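Local coordinates for protein GDSL-like Lipase (PDB 3P94) that probably hydrolyses ester bonds as a serine hydrolase of the SGNH (GDSL-like lipase) family, perhaps acting on lysophospholipids, at residues M28-T33 and V79-N85; T59-L63 and N102-M106; I84-N90 and F128-M134; L96-F100 and Q142-I147; V122-Y126 and R169-P173. The contacts are given in a common frame with arbitrary orientation. Where two conformers were deposited one is given. Residue numbers count along the deposited sequence, not the author numbering.

Contact 1 of 5, residues M28-T33 and V79-N85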
# COMPACT_ATOMS: atom_id res chain seq x y z
N MSE A 28 3.85 -0.67 4.11
CA MSE A 28 4.39 -1.11 2.82
C MSE A 28 3.51 -0.51 1.73
O MSE A 28 2.27 -0.61 1.78
CB MSE A 28 4.43 -2.67 2.81
CG MSE A 28 4.83 -3.31 1.48
SE MSE A 28 6.50 -2.59 0.73
CE MSE A 28 7.64 -2.73 2.16
N GLY A 29 4.13 0.16 0.76
CA GLY A 29 3.37 0.76 -0.31
C GLY A 29 4.14 1.42 -1.43
O GLY A 29 5.36 1.29 -1.57
N ASN A 30 3.38 2.13 -2.25
CA ASN A 30 3.81 2.84 -3.44
C ASN A 30 3.88 4.36 -3.19
O ASN A 30 4.22 4.78 -2.09
CB ASN A 30 2.86 2.49 -4.59
CG ASN A 30 1.38 2.66 -4.27
OD1 ASN A 30 0.94 3.63 -3.62
ND2 ASN A 30 0.58 1.73 -4.75
N SER A 31 3.55 5.16 -4.23
CA SER A 31 3.58 6.63 -4.19
C SER A 31 2.57 7.21 -3.17
O SER A 31 2.80 8.29 -2.62
CB SER A 31 3.33 7.21 -5.58
OG SER A 31 2.29 6.52 -6.26
N ILE A 32 1.46 6.50 -2.92
CA ILE A 32 0.47 6.96 -1.94
C ILE A 32 1.08 6.89 -0.52
O ILE A 32 0.95 7.84 0.25
CB ILE A 32 -0.88 6.21 -2.06
CG1 ILE A 32 -1.50 6.53 -3.45
CG2 ILE A 32 -1.83 6.61 -0.93
CD1 ILE A 32 -2.65 5.64 -3.87
N THR A 33 1.80 5.81 -0.20
CA THR A 33 2.47 5.69 1.09
C THR A 33 3.68 6.65 1.10
O THR A 33 3.90 7.34 2.09
CB THR A 33 2.87 4.21 1.36
OG1 THR A 33 1.70 3.40 1.31
CG2 THR A 33 3.54 4.03 2.72
N VAL A 79 1.05 -2.97 7.13
CA VAL A 79 -0.09 -2.32 6.48
C VAL A 79 0.28 -2.28 5.01
O VAL A 79 1.28 -1.66 4.65
CB VAL A 79 -0.39 -0.93 7.09
CG1 VAL A 79 -1.43 -0.17 6.28
CG2 VAL A 79 -0.86 -1.07 8.53
N ILE A 80 -0.49 -3.01 4.16
CA ILE A 80 -0.17 -3.05 2.74
C ILE A 80 -1.20 -2.28 1.91
O ILE A 80 -2.38 -2.60 1.94
CB ILE A 80 -0.02 -4.53 2.22
CG1 ILE A 80 1.05 -5.32 3.02
CG2 ILE A 80 0.27 -4.56 0.69
CD1 ILE A 80 1.02 -6.87 2.82
N LEU A 81 -0.73 -1.30 1.15
CA LEU A 81 -1.53 -0.54 0.20
C LEU A 81 -0.77 -0.59 -1.12
O LEU A 81 0.23 0.10 -1.28
CB LEU A 81 -1.82 0.90 0.68
CG LEU A 81 -2.55 1.82 -0.34
CD1 LEU A 81 -3.92 1.26 -0.72
CD2 LEU A 81 -2.70 3.21 0.23
N ALA A 82 -1.21 -1.47 -2.02
CA ALA A 82 -0.51 -1.72 -3.28
C ALA A 82 -1.43 -2.24 -4.37
O ALA A 82 -2.48 -2.82 -4.08
CB ALA A 82 0.59 -2.76 -3.02
N GLY A 83 -1.01 -2.06 -5.62
CA GLY A 83 -1.74 -2.55 -6.78
C GLY A 83 -2.07 -1.51 -7.84
O GLY A 83 -2.25 -1.88 -9.00
N ILE A 84 -2.18 -0.21 -7.46
CA ILE A 84 -2.54 0.82 -8.43
C ILE A 84 -1.48 0.96 -9.54
O ILE A 84 -1.85 1.15 -10.70
CB ILE A 84 -2.89 2.20 -7.78
CG1 ILE A 84 -3.67 3.10 -8.77
CG2 ILE A 84 -1.66 2.96 -7.27
CD1 ILE A 84 -5.02 2.57 -9.24
N ASN A 85 -0.18 0.84 -9.21
CA ASN A 85 0.85 0.98 -10.25
C ASN A 85 0.90 -0.26 -11.15
O ASN A 85 1.30 -0.14 -12.30
CB ASN A 85 2.20 1.32 -9.65
CG ASN A 85 2.20 2.69 -9.02
OD1 ASN A 85 1.69 3.68 -9.56
ND2 ASN A 85 2.73 2.78 -7.83
O HOH W 1 -2.09 1.01 -4.61
O HOH W 2 1.17 -0.16 -6.61
O HOH W 3 0.76 2.87 -1.08
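Leu-81 lays its side chain against Ile-32, with Leu-81 CD2 3.7 Å from Ile-32 CG2, so strand 75-81 packs here on the short helix that follows strand 23-29. Before that point the two strands run parallel: Met-28 N donates to Val-79 O at 2.8 Å, and Leu-81 N to Met-28 O at 3.1 Å, which brackets Ile-80. Past the strands the two segments separate, and the gap is filled by Asn-30 and three waters. Asn-30 N-caps its helix, OD1 accepting from Ile-32 N at 3.0 Å, while its ND2 gives to water 1 (2.8 Å) and water 2 (2.7 Å), which also take the backbone NH groups of Ile-84, Gly-83 and Asn-85. Water 3 links Asn-30 OD1 (2.7 Å) to Leu-81 O (2.8 Å). Gly-29 has to be small, since a CB there would run into Thr-33 OG1.

Gly-29 to Ser-31 and Gly-83 to Asp-86 fit the GDS-like and GxND blocks of SGNH hydrolases. Ser-31 OG bonds to His-182 NE2, consistent with a Ser-His-Asp triad completed by Asp-179; Asn-85 ND2 is held by Gln-57 O. Strand 75-81 is the middle strand of the parallel sheet and strand 23-29 lies beside it: selenomethionine Met-28 faces helix 59-71, Val-79 and Leu-81 face helix 185-202, and strand 116-120 pairs with the other edge of strand 75-81, through Ile-80.

Contact 2 of 5, residues T59-L63 and N102-M106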
# COMPACT_ATOMS: atom_id res chain seq x y z
N THR A 59 3.27 -4.34 -7.15
CA THR A 59 3.29 -5.46 -6.18
C THR A 59 4.51 -6.38 -6.42
O THR A 59 4.94 -7.04 -5.48
CB THR A 59 1.99 -6.24 -6.24
OG1 THR A 59 1.82 -6.77 -7.55
CG2 THR A 59 0.76 -5.41 -5.82
N SER A 60 5.06 -6.40 -7.68
CA SER A 60 6.22 -7.24 -8.00
C SER A 60 7.48 -6.77 -7.25
O SER A 60 8.12 -7.59 -6.59
CB SER A 60 6.47 -7.27 -9.51
OG SER A 60 5.46 -8.05 -10.14
N GLU A 61 7.82 -5.46 -7.30
CA GLU A 61 9.00 -4.93 -6.58
C GLU A 61 8.80 -5.09 -5.09
O GLU A 61 9.73 -5.42 -4.36
CB GLU A 61 9.28 -3.45 -6.90
CG GLU A 61 9.69 -3.20 -8.34
CD GLU A 61 8.57 -2.72 -9.24
OE1 GLU A 61 7.38 -2.97 -8.92
OE2 GLU A 61 8.88 -2.05 -10.25
N MSE A 62 7.56 -4.88 -4.65
CA MSE A 62 7.21 -4.98 -3.25
C MSE A 62 7.40 -6.39 -2.71
O MSE A 62 7.95 -6.55 -1.61
CB MSE A 62 5.78 -4.49 -3.05
CG MSE A 62 5.69 -3.00 -3.09
SE MSE A 62 3.88 -2.52 -2.64
CE MSE A 62 3.63 -1.21 -4.10
N LEU A 63 6.98 -7.42 -3.47
CA LEU A 63 7.16 -8.82 -3.05
C LEU A 63 8.67 -9.14 -2.90
O LEU A 63 9.06 -9.82 -1.95
CB LEU A 63 6.48 -9.79 -4.05
CG LEU A 63 6.69 -11.30 -3.82
CD1 LEU A 63 6.19 -11.74 -2.42
CD2 LEU A 63 6.00 -12.12 -4.89
N ASN A 102 0.55 -11.66 -6.13
CA ASN A 102 1.69 -11.04 -5.47
C ASN A 102 1.31 -10.62 -4.04
O ASN A 102 2.12 -10.78 -3.12
CB ASN A 102 2.18 -9.83 -6.25
CG ASN A 102 3.06 -10.14 -7.43
OD1 ASN A 102 3.67 -11.20 -7.51
ND2 ASN A 102 3.19 -9.20 -8.33
N LEU A 103 0.08 -10.08 -3.87
CA LEU A 103 -0.42 -9.66 -2.56
C LEU A 103 -0.60 -10.89 -1.66
O LEU A 103 -0.25 -10.82 -0.49
CB LEU A 103 -1.74 -8.86 -2.69
CG LEU A 103 -1.63 -7.49 -3.43
CD1 LEU A 103 -3.01 -7.01 -3.87
CD2 LEU A 103 -0.97 -6.44 -2.57
N VAL A 104 -1.10 -12.01 -2.22
CA VAL A 104 -1.28 -13.29 -1.48
C VAL A 104 0.10 -13.82 -1.03
O VAL A 104 0.25 -14.27 0.11
CB VAL A 104 -2.06 -14.35 -2.30
CG1 VAL A 104 -2.12 -15.70 -1.58
CG2 VAL A 104 -3.47 -13.86 -2.62
N SER A 105 1.11 -13.75 -1.91
CA SER A 105 2.47 -14.20 -1.57
C SER A 105 3.06 -13.33 -0.45
O SER A 105 3.67 -13.88 0.46
CB SER A 105 3.36 -14.19 -2.80
OG SER A 105 3.04 -15.31 -3.60
N MSE A 106 2.82 -11.98 -0.46
CA MSE A 106 3.26 -11.10 0.64
C MSE A 106 2.56 -11.50 1.95
O MSE A 106 3.23 -11.61 2.99
CB MSE A 106 2.98 -9.62 0.34
CG MSE A 106 3.90 -9.04 -0.75
SE MSE A 106 3.62 -7.09 -0.89
CE MSE A 106 2.82 -7.07 -2.65
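This is a near-parallel helix-helix contact between helix 59-71 and helix 96-112, neighbours in the layer that covers one face of the central parallel sheet. Over this short length the axes come within 9.4 Å and cross at only 20°, so the helices stay together along the contact, Thr-59 level with Asn-102 and Leu-63 with Met-106. The polar bonds lie at the start: Asn-102 ND2 donates to Thr-59 OG1 at 2.9 Å and, more weakly, to Ser-60 OG at 3.1 Å. One turn on, Leu-63 CD1 sits 3.9 Å from Met-106 CG and 3.8 Å from Ser-105 CB, and the CE methyl of Met-106, a selenomethionine, reaches back to Met-62 CB at 3.9 Å. Beneath, Thr-59 CG2 meets Leu-103 CD2 at 3.8 Å. Thr-59 OG1 also hydrogen-bonds to Asp-86 OD2, so its hydroxyl joins Asn-102 to helix 84-87. Two hydrogen bonds from one amide, one of them weak, thus add direction to a contact otherwise made by apolar side chains.

Contact 3 of 5, residues I84-N90 and F128-M134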
# COMPACT_ATOMS: atom_id res chain seq x y z
N ILE A 84 -2.18 -0.21 -7.46
CA ILE A 84 -2.54 0.82 -8.43
C ILE A 84 -1.48 0.96 -9.54
O ILE A 84 -1.85 1.15 -10.70
CB ILE A 84 -2.89 2.20 -7.78
CG1 ILE A 84 -3.67 3.10 -8.77
CG2 ILE A 84 -1.66 2.96 -7.27
CD1 ILE A 84 -5.02 2.57 -9.24
N ASN A 85 -0.18 0.84 -9.21
CA ASN A 85 0.85 0.98 -10.25
C ASN A 85 0.90 -0.26 -11.15
O ASN A 85 1.30 -0.14 -12.30
CB ASN A 85 2.20 1.32 -9.65
CG ASN A 85 2.20 2.69 -9.02
OD1 ASN A 85 1.69 3.68 -9.56
ND2 ASN A 85 2.73 2.78 -7.83
N ASP A 86 0.41 -1.41 -10.67
CA ASP A 86 0.26 -2.62 -11.49
C ASP A 86 -0.85 -2.40 -12.53
O ASP A 86 -0.71 -2.81 -13.67
CB ASP A 86 -0.12 -3.83 -10.63
CG ASP A 86 0.90 -4.24 -9.60
OD1 ASP A 86 1.04 -3.51 -8.59
OD2 ASP A 86 1.53 -5.31 -9.78
N ILE A 87 -1.94 -1.73 -12.10
CA ILE A 87 -3.09 -1.38 -12.97
C ILE A 87 -2.61 -0.36 -14.03
O ILE A 87 -3.02 -0.43 -15.19
CB ILE A 87 -4.32 -0.90 -12.13
CG1 ILE A 87 -4.86 -2.06 -11.24
CG2 ILE A 87 -5.46 -0.35 -13.03
CD1 ILE A 87 -5.92 -1.69 -10.17
N ALA A 88 -1.67 0.52 -13.65
CA ALA A 88 -1.09 1.51 -14.57
C ALA A 88 0.03 0.89 -15.46
O ALA A 88 0.55 1.58 -16.34
CB ALA A 88 -0.54 2.68 -13.78
N HIS A 89 0.38 -0.40 -15.22
CA HIS A 89 1.43 -1.16 -15.93
C HIS A 89 2.81 -0.51 -15.78
O HIS A 89 3.59 -0.48 -16.75
CB HIS A 89 1.11 -1.35 -17.42
CG HIS A 89 -0.10 -2.18 -17.74
ND1 HIS A 89 -0.78 -2.92 -16.78
CD2 HIS A 89 -0.71 -2.33 -18.92
CE1 HIS A 89 -1.79 -3.48 -17.42
NE2 HIS A 89 -1.79 -3.14 -18.70
N ASN A 90 3.14 -0.00 -14.57
CA ASN A 90 4.45 0.63 -14.33
C ASN A 90 5.61 -0.34 -14.55
O ASN A 90 6.69 0.08 -14.98
CB ASN A 90 4.54 1.20 -12.91
CG ASN A 90 3.90 2.55 -12.76
OD1 ASN A 90 3.07 2.98 -13.56
ND2 ASN A 90 4.25 3.25 -11.70
N PHE A 128 -5.27 7.88 -15.03
CA PHE A 128 -3.87 8.13 -14.71
C PHE A 128 -3.37 9.23 -15.63
O PHE A 128 -3.22 8.99 -16.82
CB PHE A 128 -3.02 6.86 -14.87
CG PHE A 128 -3.47 5.66 -14.11
CD1 PHE A 128 -3.57 5.70 -12.73
CD2 PHE A 128 -3.73 4.46 -14.75
CE1 PHE A 128 -3.96 4.58 -12.02
CE2 PHE A 128 -4.11 3.34 -14.05
CZ PHE A 128 -4.21 3.40 -12.68
N PRO A 129 -3.15 10.47 -15.15
CA PRO A 129 -2.69 11.53 -16.06
C PRO A 129 -1.38 11.17 -16.79
O PRO A 129 -1.21 11.55 -17.94
CB PRO A 129 -2.51 12.74 -15.14
CG PRO A 129 -3.42 12.45 -13.96
CD PRO A 129 -3.31 10.97 -13.76
N TRP A 130 -0.50 10.41 -16.09
CA TRP A 130 0.81 9.94 -16.56
C TRP A 130 0.69 8.72 -17.51
O TRP A 130 1.63 8.43 -18.25
CB TRP A 130 1.75 9.62 -15.37
CG TRP A 130 1.50 8.33 -14.65
CD1 TRP A 130 2.07 7.11 -14.91
CD2 TRP A 130 0.67 8.14 -13.49
NE1 TRP A 130 1.61 6.17 -14.02
CE2 TRP A 130 0.75 6.77 -13.13
CE3 TRP A 130 -0.16 8.99 -12.73
CZ2 TRP A 130 0.04 6.24 -12.05
CZ3 TRP A 130 -0.85 8.46 -11.65
CH2 TRP A 130 -0.74 7.10 -11.32
N ARG A 131 -0.47 8.01 -17.50
CA ARG A 131 -0.74 6.85 -18.36
C ARG A 131 -2.22 6.92 -18.83
O ARG A 131 -3.07 6.19 -18.32
CB ARG A 131 -0.41 5.53 -17.63
CG ARG A 131 -0.24 4.32 -18.56
CD ARG A 131 1.22 3.99 -18.84
NE ARG A 131 1.94 3.61 -17.62
CZ ARG A 131 3.23 3.83 -17.41
NH1 ARG A 131 3.98 4.41 -18.35
NH2 ARG A 131 3.79 3.47 -16.27
N PRO A 132 -2.56 7.86 -19.74
CA PRO A 132 -3.98 8.03 -20.14
C PRO A 132 -4.64 6.83 -20.83
O PRO A 132 -3.97 5.99 -21.42
CB PRO A 132 -3.93 9.23 -21.09
CG PRO A 132 -2.53 9.26 -21.59
CD PRO A 132 -1.70 8.85 -20.42
N GLY A 133 -5.97 6.80 -20.75
CA GLY A 133 -6.85 5.81 -21.37
C GLY A 133 -6.78 4.40 -20.82
O GLY A 133 -7.11 3.46 -21.54
N MSE A 134 -6.34 4.20 -19.59
CA MSE A 134 -6.29 2.85 -18.97
C MSE A 134 -7.56 2.42 -18.23
O MSE A 134 -7.59 1.31 -17.77
CB MSE A 134 -5.13 2.70 -17.99
CG MSE A 134 -3.87 3.29 -18.50
SE MSE A 134 -2.43 2.08 -18.44
CE MSE A 134 -3.17 0.67 -19.33
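Ile-84 comes first, its CG1 meeting the rim of the Phe-128 ring at CE1, 3.6 Å away. Next, Asn-85 OD1 lies 3.9 Å from Trp-130 CZ2, although its ND2 is committed to Gln-57 O. Ile-87 adds a second contact at the Phe-128 edge, CG2 to CZ at 4.0 Å. Ala-88 is the centre of the contact: its CB sits over the Phe-128 face, 3.8 Å from the ring centroid in a CH-pi contact, and 4.0 Å from Trp-130 CZ2, while its carbonyl O accepts from Arg-131 NE at 2.8 Å. The helix then stops at His-89 in a Schellman motif, with positive phi and Asn-90 N bonded back to Asn-85 O at 2.9 Å; His-89 CD2 is 3.9 Å from CE of selenomethionine Met-134. Finally Asn-90 OD1 takes Arg-131 NH2 at 2.8 Å, so the guanidinium bridges the Ala-88 carbonyl and the Asn-90 side chain, just past helix 84-87. Phe-128 to Arg-131 form a type I turn.

The loop after strand 116-120 thus folds over the helix carrying the GxND-like block, and Trp-130 touches the probable catalytic triad. Behind, Ile-84 and Ile-87 pack on Val-140 of helix 137-153, and Ile-87 also on Leu-96 of helix 96-112.

Contact 4 of 5, residues L96-F100 and Q142-I147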
# COMPACT_ATOMS: atom_id res chain seq x y z
N LEU A 96 -4.61 -8.86 -13.78
CA LEU A 96 -5.10 -8.45 -12.46
C LEU A 96 -5.02 -9.59 -11.44
O LEU A 96 -4.73 -9.32 -10.27
CB LEU A 96 -6.52 -7.88 -12.55
CG LEU A 96 -6.95 -6.92 -11.45
CD1 LEU A 96 -6.12 -5.64 -11.47
CD2 LEU A 96 -8.41 -6.58 -11.56
N GLU A 97 -5.23 -10.85 -11.88
CA GLU A 97 -5.14 -12.04 -11.03
C GLU A 97 -3.71 -12.24 -10.49
O GLU A 97 -3.55 -12.73 -9.37
CB GLU A 97 -5.59 -13.30 -11.81
CG GLU A 97 -7.09 -13.39 -12.04
CD GLU A 97 -7.67 -12.75 -13.30
OE1 GLU A 97 -7.02 -11.84 -13.87
OE2 GLU A 97 -8.79 -13.15 -13.69
N ASN A 98 -2.69 -11.85 -11.27
CA ASN A 98 -1.29 -11.98 -10.91
C ASN A 98 -0.87 -10.87 -9.95
O ASN A 98 0.04 -11.07 -9.13
CB ASN A 98 -0.41 -12.04 -12.16
CG ASN A 98 -0.61 -13.31 -12.96
OD1 ASN A 98 -0.92 -14.38 -12.42
ND2 ASN A 98 -0.44 -13.23 -14.25
N VAL A 99 -1.56 -9.71 -10.01
CA VAL A 99 -1.38 -8.58 -9.08
C VAL A 99 -1.86 -9.07 -7.71
O VAL A 99 -1.14 -8.96 -6.72
CB VAL A 99 -2.16 -7.32 -9.56
CG1 VAL A 99 -2.05 -6.18 -8.55
CG2 VAL A 99 -1.70 -6.88 -10.95
N PHE A 100 -3.06 -9.70 -7.70
CA PHE A 100 -3.65 -10.29 -6.50
C PHE A 100 -2.72 -11.39 -5.94
O PHE A 100 -2.54 -11.45 -4.73
CB PHE A 100 -5.05 -10.86 -6.81
CG PHE A 100 -5.67 -11.62 -5.66
CD1 PHE A 100 -6.00 -10.97 -4.48
CD2 PHE A 100 -5.92 -12.98 -5.75
CE1 PHE A 100 -6.56 -11.67 -3.41
CE2 PHE A 100 -6.49 -13.69 -4.68
CZ PHE A 100 -6.81 -13.02 -3.52
N GLN A 142 -12.53 -4.44 -8.88
CA GLN A 142 -12.37 -5.90 -9.01
C GLN A 142 -11.26 -6.42 -8.08
O GLN A 142 -11.47 -7.39 -7.35
CB GLN A 142 -12.10 -6.33 -10.46
CG GLN A 142 -11.89 -7.85 -10.64
CD GLN A 142 -13.10 -8.66 -10.25
OE1 GLN A 142 -14.01 -8.84 -11.05
NE2 GLN A 142 -13.16 -9.15 -9.02
N LEU A 143 -10.09 -5.75 -8.10
CA LEU A 143 -8.96 -6.12 -7.25
C LEU A 143 -9.36 -6.04 -5.78
O LEU A 143 -9.04 -6.96 -5.03
CB LEU A 143 -7.73 -5.24 -7.54
CG LEU A 143 -6.44 -5.52 -6.72
CD1 LEU A 143 -5.99 -7.01 -6.81
CD2 LEU A 143 -5.31 -4.64 -7.21
N ASN A 144 -10.08 -4.97 -5.37
CA ASN A 144 -10.52 -4.79 -3.98
C ASN A 144 -11.48 -5.88 -3.53
O ASN A 144 -11.44 -6.26 -2.37
CB ASN A 144 -11.14 -3.41 -3.77
CG ASN A 144 -10.13 -2.30 -3.69
OD1 ASN A 144 -8.93 -2.55 -3.53
ND2 ASN A 144 -10.59 -1.05 -3.76
N LYS A 145 -12.32 -6.39 -4.46
CA LYS A 145 -13.26 -7.47 -4.18
C LYS A 145 -12.48 -8.72 -3.78
O LYS A 145 -12.83 -9.38 -2.80
CB LYS A 145 -14.16 -7.73 -5.40
CG LYS A 145 -15.43 -8.46 -5.07
CD LYS A 145 -16.15 -8.93 -6.32
CE LYS A 145 -17.28 -9.87 -5.97
NZ LYS A 145 -17.82 -10.56 -7.18
N TRP A 146 -11.40 -9.03 -4.54
CA TRP A 146 -10.52 -10.18 -4.29
C TRP A 146 -9.75 -10.02 -2.98
O TRP A 146 -9.68 -10.98 -2.21
CB TRP A 146 -9.55 -10.38 -5.45
CG TRP A 146 -10.20 -10.84 -6.73
CD1 TRP A 146 -11.37 -11.53 -6.86
CD2 TRP A 146 -9.69 -10.64 -8.05
NE1 TRP A 146 -11.62 -11.80 -8.18
CE2 TRP A 146 -10.61 -11.26 -8.94
CE3 TRP A 146 -8.56 -10.02 -8.58
CZ2 TRP A 146 -10.41 -11.26 -10.32
CZ3 TRP A 146 -8.36 -10.03 -9.95
CH2 TRP A 146 -9.27 -10.67 -10.80
N ILE A 147 -9.18 -8.81 -2.74
CA ILE A 147 -8.43 -8.51 -1.51
C ILE A 147 -9.35 -8.70 -0.29
O ILE A 147 -8.95 -9.39 0.65
CB ILE A 147 -7.82 -7.09 -1.53
CG1 ILE A 147 -6.77 -6.93 -2.66
CG2 ILE A 147 -7.20 -6.73 -0.15
CD1 ILE A 147 -6.36 -5.41 -2.92
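Trp-146 dominates this interface, and its rotamer explains how. With chi1 m and chi2 at -26°, the indole swings across to helix 96-112, putting CZ3 3.7 Å from Leu-96 CG and CH2 3.6 Å from Glu-97 CD. Phe-100 is t about chi1, which extends its ring toward Trp-146 so that Trp-146 CB lies over the Phe-100 face, 3.9 Å from the centroid in a CH-pi contact; the two aromatic rings themselves meet obliquely. In their t,p conformations, Leu-96 brings CD2 to Gln-142 CG at 3.8 Å, and Leu-143 splits its methyls: CD2 to Val-99 CG1 at 3.8 Å, CD1 to Phe-100 CB at 4.0 Å. Glu-97 OE2 binds a tetraethylene glycol, probably from the crystallisation liquor. The segment axes approach to 10.2 Å and cross at -37°. Such side-by-side helices, each following a parallel strand and leading into the next, belong to the successive beta-alpha-beta crossovers of a flavodoxin-like fold.

Contact 5 of 5, residues V122-Y126 and R169-P173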
# COMPACT_ATOMS: atom_id res chain seq x y z
N VAL A 122 -7.38 -0.63 -2.51
CA VAL A 122 -6.70 0.25 -3.47
C VAL A 122 -7.60 1.49 -3.57
O VAL A 122 -8.83 1.36 -3.58
CB VAL A 122 -6.46 -0.46 -4.84
CG1 VAL A 122 -5.84 0.49 -5.86
CG2 VAL A 122 -5.57 -1.69 -4.66
N LEU A 123 -6.99 2.69 -3.55
CA LEU A 123 -7.75 3.94 -3.60
C LEU A 123 -8.51 4.09 -4.93
O LEU A 123 -8.07 3.56 -5.97
CB LEU A 123 -6.82 5.14 -3.38
CG LEU A 123 -6.76 5.73 -1.96
CD1 LEU A 123 -6.35 4.68 -0.93
CD2 LEU A 123 -5.80 6.90 -1.90
N PRO A 124 -9.65 4.82 -4.93
CA PRO A 124 -10.35 5.08 -6.19
C PRO A 124 -9.45 5.85 -7.16
O PRO A 124 -8.61 6.64 -6.73
CB PRO A 124 -11.55 5.94 -5.77
CG PRO A 124 -11.66 5.80 -4.31
CD PRO A 124 -10.29 5.53 -3.80
N ALA A 125 -9.57 5.55 -8.46
CA ALA A 125 -8.84 6.23 -9.53
C ALA A 125 -9.65 6.12 -10.79
O ALA A 125 -9.99 5.01 -11.21
CB ALA A 125 -7.45 5.63 -9.72
N TYR A 126 -9.99 7.26 -11.38
CA TYR A 126 -10.77 7.31 -12.62
C TYR A 126 -9.86 7.32 -13.85
O TYR A 126 -10.25 6.81 -14.90
CB TYR A 126 -11.69 8.54 -12.61
CG TYR A 126 -12.57 8.65 -13.84
CD1 TYR A 126 -13.66 7.80 -14.01
CD2 TYR A 126 -12.34 9.63 -14.80
CE1 TYR A 126 -14.49 7.91 -15.12
CE2 TYR A 126 -13.16 9.75 -15.92
CZ TYR A 126 -14.23 8.89 -16.08
OH TYR A 126 -15.05 8.99 -17.18
N ARG A 169 -18.14 8.55 -9.94
CA ARG A 169 -17.54 7.83 -11.07
C ARG A 169 -16.42 6.88 -10.60
O ARG A 169 -15.63 6.40 -11.42
CB ARG A 169 -17.04 8.81 -12.15
CG ARG A 169 -16.00 9.81 -11.69
CD ARG A 169 -15.68 10.83 -12.76
NE ARG A 169 -14.49 11.60 -12.41
CZ ARG A 169 -13.84 12.42 -13.23
NH1 ARG A 169 -14.27 12.61 -14.47
NH2 ARG A 169 -12.76 13.07 -12.81
N ASN A 170 -16.39 6.57 -9.28
CA ASN A 170 -15.42 5.68 -8.61
C ASN A 170 -13.97 6.17 -8.76
O ASN A 170 -13.03 5.37 -8.85
CB ASN A 170 -15.57 4.23 -9.07
CG ASN A 170 -16.88 3.65 -8.64
OD1 ASN A 170 -17.24 3.71 -7.46
ND2 ASN A 170 -17.63 3.11 -9.58
N GLY A 171 -13.82 7.48 -8.74
CA GLY A 171 -12.54 8.16 -8.77
C GLY A 171 -12.38 8.96 -7.49
O GLY A 171 -13.23 8.85 -6.59
N LEU A 172 -11.31 9.75 -7.40
CA LEU A 172 -11.10 10.63 -6.25
C LEU A 172 -11.56 12.05 -6.58
O LEU A 172 -11.20 12.57 -7.62
CB LEU A 172 -9.62 10.65 -5.81
CG LEU A 172 -9.13 9.50 -4.96
CD1 LEU A 172 -7.63 9.50 -4.87
CD2 LEU A 172 -9.71 9.55 -3.55
N PRO A 173 -12.35 12.72 -5.71
CA PRO A 173 -12.74 14.11 -6.02
C PRO A 173 -11.56 15.06 -5.84
O PRO A 173 -10.60 14.73 -5.13
CB PRO A 173 -13.88 14.39 -5.04
CG PRO A 173 -13.68 13.43 -3.92
CD PRO A 173 -12.89 12.26 -4.41
O HOH W 4 -9.73 9.80 -10.02
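Two loops meet here at the rim of the flavodoxin-like SGNH fold: the one after strand 116-120 and the one that runs from helix 161-165 toward Asp-179 and His-182 of the probable catalytic triad. Neither segment is helix or strand, and they draw closest at Ala-125 and Gly-171, whose CA atoms are 4.2 Å apart.

The ring contact is the outermost. The Arg-169 guanidinium lies flat on Tyr-126, centres 4.1 Å apart and planes 13° from parallel, an off-centre cation-pi stack. Its aliphatic part joins in: Arg-169 CD stands 3.8 Å from the Tyr-126 ring centroid, almost on the ring normal, as a CH-pi contact.

The apolar contacts lie deeper. Leu-172 CD2 approaches Pro-124 CD at 4.1 Å and Leu-172 CD1 approaches Leu-123 CD2 at 4.4 Å; Met-165 of helix 161-165 touches both Leu-123 and Leu-172. Pro-124 CB also sits 3.5 Å from the carbonyl O of Asn-170 and 3.5 Å from that of Gly-171.

Backbone fit comes last. A CB on Gly-171 would clash with Tyr-126 CB, so its bareness lets the loops close. Asp-167 OD1 accepts from both Arg-169 N and Gly-171 N. Between the loops, water 4 accepts from Tyr-126 N at 2.9 Å and from Leu-172 N at 3.1 Å.

From the N terminus, contact 1 opens at strand 23-29 and closes at 79-85, pairing strand 23-29 with the middle strand, 75-81. Contact 2 opens inside that loop, at 59-63, and closes beyond it at 102-106, so the two cross. Contact 3 starts on the Ile-84 and Asn-85 that finish contact 1 and closes at 128-134. Contact 4, opening at 96-100 and closing at 142-147, crosses both 2 and 3; contact 5, from 122-126 to 169-173, crosses 3 and 4. None nests within another. Together they join the sheet centre, three helices of one layer and the loops near the probable active site, with Val-122 N of contact 5 meeting Asn-144 OD1 of contact 4.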